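Local structure of telomerase reverse transcriptase (6ZD1) at residues W201-Y212 against I234-V245. The protein probably extends chromosome ends by reverse transcription, adding short telomeric DNA repeats copied from a template within the telomerase RNA. Sequence-based numbering, arbitrary orientation.
Sequences WNELSSNWITKY and IKLIPKRGGFRV
A beta hairpin of the reverse transcriptase region, strands 231-237 and 244-249 at one border of a mixed sheet, packs against helix 198-216, whose 201-212 part runs at 109° to strand 234-237. W201, W208 and F243 form an aromatic cluster in it. F243 directs an edge at the face of W208, with CD1 3.5 Å from W208 CG and the planes at 70°. The backbone leading into F243 lies over that same indole face: F243 N sits above its centre, and G242 CA makes a CH-pi contact 3.9 Å from the centroid of the six-membered ring. G242, last residue of the type II' turn 239-242, has no side chain to face the ring, so its CA can lie this close. W201 CZ3 approaches F243 CE2 obliquely at 3.7 Å, while W201 stacks on Y181. Between the two tryptophans, L236 sends CD1 to S205 CA and I209 CG1, both at 3.7 Å, and CD2 toward W208. I209 CD1 meets I234 CG2. One turn after W208, Y212 has CG anti to the backbone N (chi1 175°), which carries its ring to V245; its hydroxyl hydrogen-bonds D345 and R458. V245 CG2 touches W208's edge at NE1 and stands 3.6 Å above the Y212 ring centre.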
loop_
_atom_site.group_PDB
_atom_site.type_symbol
_atom_site.label_atom_id
_atom_site.label_comp_id
_atom_site.label_asym_id
_atom_site.label_seq_id
_atom_site.Cartn_x
_atom_site.Cartn_y
_atom_site.Cartn_z
ATOM N N TRP A 201 17.339 5.698 -13.800
ATOM C CA TRP A 201 16.946 5.381 -12.431
ATOM C C TRP A 201 18.161 5.059 -11.571
ATOM O O TRP A 201 18.246 5.508 -10.421
ATOM C CB TRP A 201 15.957 4.216 -12.410
ATOM C CG TRP A 201 15.656 3.745 -11.014
ATOM C CD1 TRP A 201 16.194 2.663 -10.380
ATOM C CD2 TRP A 201 14.762 4.358 -10.075
ATOM N NE1 TRP A 201 15.686 2.558 -9.105
ATOM C CE2 TRP A 201 14.803 3.586 -8.894
ATOM C CE3 TRP A 201 13.930 5.482 -10.118
ATOM C CZ2 TRP A 201 14.045 3.903 -7.767
ATOM C CZ3 TRP A 201 13.176 5.794 -8.999
ATOM C CH2 TRP A 201 13.237 5.005 -7.840
ATOM N N ASN A 202 19.119 4.301 -12.113
ATOM C CA ASN A 202 20.325 3.988 -11.353
ATOM C C ASN A 202 21.110 5.251 -11.031
ATOM O O ASN A 202 21.678 5.378 -9.942
ATOM C CB ASN A 202 21.199 2.995 -12.121
ATOM C CG ASN A 202 20.561 1.623 -12.234
ATOM O OD1 ASN A 202 19.751 1.229 -11.393
ATOM N ND2 ASN A 202 20.927 0.888 -13.275
ATOM N N GLU A 203 21.135 6.204 -11.963
ATOM C CA GLU A 203 21.859 7.448 -11.731
ATOM C C GLU A 203 21.182 8.273 -10.642
ATOM O O GLU A 203 21.842 8.762 -9.718
ATOM C CB GLU A 203 21.957 8.235 -13.041
ATOM C CG GLU A 203 23.161 9.157 -13.158
ATOM C CD GLU A 203 22.838 10.589 -12.784
ATOM O OE1 GLU A 203 23.492 11.124 -11.864
ATOM O OE2 GLU A 203 21.930 11.176 -13.409
ATOM N N LEU A 204 19.857 8.423 -10.722
ATOM C CA LEU A 204 19.133 9.153 -9.687
ATOM C C LEU A 204 19.247 8.461 -8.336
ATOM O O LEU A 204 19.452 9.116 -7.307
ATOM C CB LEU A 204 17.664 9.301 -10.074
ATOM C CG LEU A 204 17.361 10.109 -11.333
ATOM C CD1 LEU A 204 15.859 10.185 -11.532
ATOM C CD2 LEU A 204 17.981 11.496 -11.246
ATOM N N SER A 205 19.114 7.133 -8.320
ATOM C CA SER A 205 19.095 6.401 -7.057
ATOM C C SER A 205 20.458 6.439 -6.376
ATOM O O SER A 205 20.550 6.689 -5.168
ATOM C CB SER A 205 18.647 4.957 -7.292
ATOM O OG SER A 205 19.532 4.285 -8.166
ATOM N N SER A 206 21.530 6.193 -7.134
ATOM C CA SER A 206 22.862 6.195 -6.536
ATOM C C SER A 206 23.214 7.568 -5.977
ATOM O O SER A 206 23.862 7.671 -4.930
ATOM C CB SER A 206 23.905 5.753 -7.565
ATOM O OG SER A 206 23.706 4.402 -7.950
ATOM N N ASN A 207 22.778 8.635 -6.650
ATOM C CA ASN A 207 23.079 9.983 -6.177
ATOM C C ASN A 207 22.377 10.281 -4.858
ATOM O O ASN A 207 23.013 10.720 -3.892
ATOM C CB ASN A 207 22.688 11.013 -7.235
ATOM C CG ASN A 207 23.568 10.949 -8.464
ATOM O OD1 ASN A 207 24.711 10.495 -8.400
ATOM N ND2 ASN A 207 23.040 11.406 -9.592
ATOM N N TRP A 208 21.059 10.063 -4.799
ATOM C CA TRP A 208 20.319 10.376 -3.580
ATOM C C TRP A 208 20.786 9.516 -2.413
ATOM O O TRP A 208 20.948 10.013 -1.292
ATOM C CB TRP A 208 18.817 10.194 -3.805
ATOM C CG TRP A 208 18.003 10.345 -2.544
ATOM C CD1 TRP A 208 17.677 9.360 -1.650
ATOM C CD2 TRP A 208 17.422 11.553 -2.036
ATOM N NE1 TRP A 208 16.929 9.882 -0.621
ATOM C CE2 TRP A 208 16.758 11.225 -0.834
ATOM C CE3 TRP A 208 17.399 12.879 -2.479
ATOM C CZ2 TRP A 208 16.079 12.174 -0.073
ATOM C CZ3 TRP A 208 16.723 13.822 -1.720
ATOM C CH2 TRP A 208 16.072 13.464 -0.532
ATOM N N ILE A 209 21.015 8.225 -2.661
ATOM C CA ILE A 209 21.418 7.318 -1.589
ATOM C C ILE A 209 22.771 7.728 -1.019
ATOM O O ILE A 209 22.978 7.709 0.200
ATOM C CB ILE A 209 21.414 5.863 -2.096
ATOM C CG1 ILE A 209 19.976 5.397 -2.344
ATOM C CG2 ILE A 209 22.107 4.938 -1.107
ATOM C CD1 ILE A 209 19.857 3.957 -2.815
ATOM N N THR A 210 23.709 8.117 -1.887
ATOM C CA THR A 210 25.020 8.557 -1.413
ATOM C C THR A 210 24.906 9.790 -0.523
ATOM O O THR A 210 25.589 9.890 0.504
ATOM C CB THR A 210 25.944 8.834 -2.601
ATOM O OG1 THR A 210 26.158 7.622 -3.333
ATOM C CG2 THR A 210 27.286 9.369 -2.124
ATOM N N LYS A 211 24.048 10.740 -0.899
ATOM C CA LYS A 211 23.858 11.931 -0.075
ATOM C C LYS A 211 23.114 11.599 1.213
ATOM O O LYS A 211 23.473 12.094 2.290
ATOM C CB LYS A 211 23.116 13.002 -0.873
ATOM C CG LYS A 211 23.846 13.425 -2.142
ATOM C CD LYS A 211 22.963 14.269 -3.049
ATOM C CE LYS A 211 23.672 14.602 -4.358
ATOM N NZ LYS A 211 24.112 13.384 -5.100
ATOM N N TYR A 212 22.076 10.762 1.126
ATOM C CA TYR A 212 21.313 10.393 2.314
ATOM C C TYR A 212 22.149 9.570 3.289
ATOM O O TYR A 212 21.948 9.664 4.506
ATOM C CB TYR A 212 20.054 9.625 1.899
ATOM C CG TYR A 212 19.234 9.078 3.049
ATOM C CD1 TYR A 212 18.270 9.861 3.677
ATOM C CD2 TYR A 212 19.409 7.773 3.493
ATOM C CE1 TYR A 212 17.514 9.361 4.725
ATOM C CE2 TYR A 212 18.660 7.266 4.540
ATOM C CZ TYR A 212 17.714 8.061 5.151
ATOM O OH TYR A 212 16.972 7.549 6.189
ATOM N N ILE A 234 17.472 -1.025 0.403
ATOM C CA ILE A 234 16.888 0.303 0.277
ATOM C C ILE A 234 16.009 0.373 -0.966
ATOM O O ILE A 234 16.444 0.038 -2.074
ATOM C CB ILE A 234 17.985 1.374 0.234
ATOM C CG1 ILE A 234 18.802 1.341 1.520
ATOM C CG2 ILE A 234 17.375 2.749 0.030
ATOM C CD1 ILE A 234 19.862 2.403 1.567
ATOM N N LYS A 235 14.772 0.823 -0.778
ATOM C CA LYS A 235 13.838 1.108 -1.858
ATOM C C LYS A 235 13.518 2.597 -1.844
ATOM O O LYS A 235 13.317 3.185 -0.776
ATOM C CB LYS A 235 12.553 0.283 -1.713
ATOM C CG LYS A 235 11.822 0.035 -3.019
ATOM C CD LYS A 235 10.682 -0.957 -2.838
ATOM C CE LYS A 235 9.366 -0.250 -2.555
ATOM N NZ LYS A 235 8.874 0.502 -3.748
ATOM N N LEU A 236 13.493 3.213 -3.023
ATOM C CA LEU A 236 13.274 4.646 -3.157
ATOM C C LEU A 236 11.930 4.922 -3.820
ATOM O O LEU A 236 11.482 4.162 -4.683
ATOM C CB LEU A 236 14.398 5.303 -3.958
ATOM C CG LEU A 236 15.768 5.267 -3.280
ATOM C CD1 LEU A 236 16.820 5.945 -4.142
ATOM C CD2 LEU A 236 15.705 5.909 -1.903
ATOM N N ILE A 237 11.280 5.999 -3.379
ATOM C CA ILE A 237 9.957 6.414 -3.851
ATOM C C ILE A 237 10.001 7.906 -4.167
ATOM O O ILE A 237 10.469 8.691 -3.336
ATOM C CB ILE A 237 8.868 6.104 -2.813
ATOM C CG1 ILE A 237 8.814 4.603 -2.551
ATOM C CG2 ILE A 237 7.509 6.597 -3.281
ATOM C CD1 ILE A 237 7.999 4.239 -1.348
ATOM N N PRO A 238 9.474 8.342 -5.313
ATOM C CA PRO A 238 9.717 9.717 -5.785
ATOM C C PRO A 238 9.001 10.827 -5.020
ATOM O O PRO A 238 8.030 11.418 -5.504
ATOM C CB PRO A 238 9.248 9.655 -7.245
ATOM C CG PRO A 238 9.346 8.195 -7.612
ATOM C CD PRO A 238 8.895 7.494 -6.374
ATOM N N LYS A 239 9.520 11.107 -3.819
ATOM C CA LYS A 239 8.957 12.136 -2.902
ATOM C C LYS A 239 9.333 13.544 -3.380
ATOM O O LYS A 239 10.226 14.161 -2.765
ATOM C CB LYS A 239 9.447 11.898 -1.471
ATOM C CG LYS A 239 8.407 11.335 -0.512
ATOM C CD LYS A 239 7.828 12.375 0.424
ATOM C CE LYS A 239 6.701 11.841 1.282
ATOM N NZ LYS A 239 7.129 11.632 2.684
ATOM N N ARG A 240 8.669 14.020 -4.437
ATOM C CA ARG A 240 8.886 15.386 -4.987
ATOM C C ARG A 240 10.370 15.644 -5.280
ATOM O O ARG A 240 10.905 15.030 -6.224
ATOM C CB ARG A 240 8.333 16.441 -4.023
ATOM C CG ARG A 240 7.001 16.068 -3.388
ATOM C CD ARG A 240 6.479 17.154 -2.467
ATOM N NE ARG A 240 5.148 17.608 -2.845
ATOM C CZ ARG A 240 4.825 18.875 -3.085
ATOM N NH1 ARG A 240 5.742 19.821 -2.986
ATOM N NH2 ARG A 240 3.588 19.189 -3.424
ATOM N N GLY A 241 10.995 16.526 -4.491
ATOM C CA GLY A 241 12.371 16.935 -4.691
ATOM C C GLY A 241 13.431 15.855 -4.546
ATOM O O GLY A 241 14.617 16.134 -4.751
ATOM N N GLY A 242 13.042 14.623 -4.220
ATOM C CA GLY A 242 13.985 13.597 -3.816
ATOM C C GLY A 242 13.335 12.231 -3.759
ATOM O O GLY A 242 12.567 11.858 -4.653
ATOM N N PHE A 243 13.669 11.447 -2.740
ATOM C CA PHE A 243 13.030 10.158 -2.565
ATOM C C PHE A 243 12.701 9.948 -1.094
ATOM O O PHE A 243 13.366 10.488 -0.203
ATOM C CB PHE A 243 13.917 9.013 -3.084
ATOM C CG PHE A 243 14.306 9.150 -4.535
ATOM C CD1 PHE A 243 15.442 9.861 -4.896
ATOM C CD2 PHE A 243 13.542 8.568 -5.535
ATOM C CE1 PHE A 243 15.807 9.994 -6.223
ATOM C CE2 PHE A 243 13.902 8.698 -6.867
ATOM C CZ PHE A 243 15.038 9.414 -7.210
ATOM N N ARG A 244 11.644 9.180 -0.856
ATOM C CA ARG A 244 11.450 8.551 0.437
ATOM C C ARG A 244 12.356 7.336 0.503
ATOM O O ARG A 244 12.516 6.615 -0.486
ATOM C CB ARG A 244 9.994 8.127 0.628
ATOM C CG ARG A 244 9.186 9.014 1.551
ATOM C CD ARG A 244 8.567 8.229 2.694
ATOM N NE ARG A 244 7.997 6.956 2.263
ATOM C CZ ARG A 244 6.805 6.820 1.693
ATOM N NH1 ARG A 244 6.047 7.885 1.469
ATOM N NH2 ARG A 244 6.371 5.617 1.340
ATOM N N VAL A 245 12.956 7.116 1.661
ATOM C CA VAL A 245 13.860 5.994 1.860
ATOM C C VAL A 245 13.096 4.933 2.636
ATOM O O VAL A 245 12.706 5.146 3.790
ATOM C CB VAL A 245 15.145 6.415 2.582
ATOM C CG1 VAL A 245 16.089 5.231 2.699
ATOM C CG2 VAL A 245 15.813 7.562 1.839
#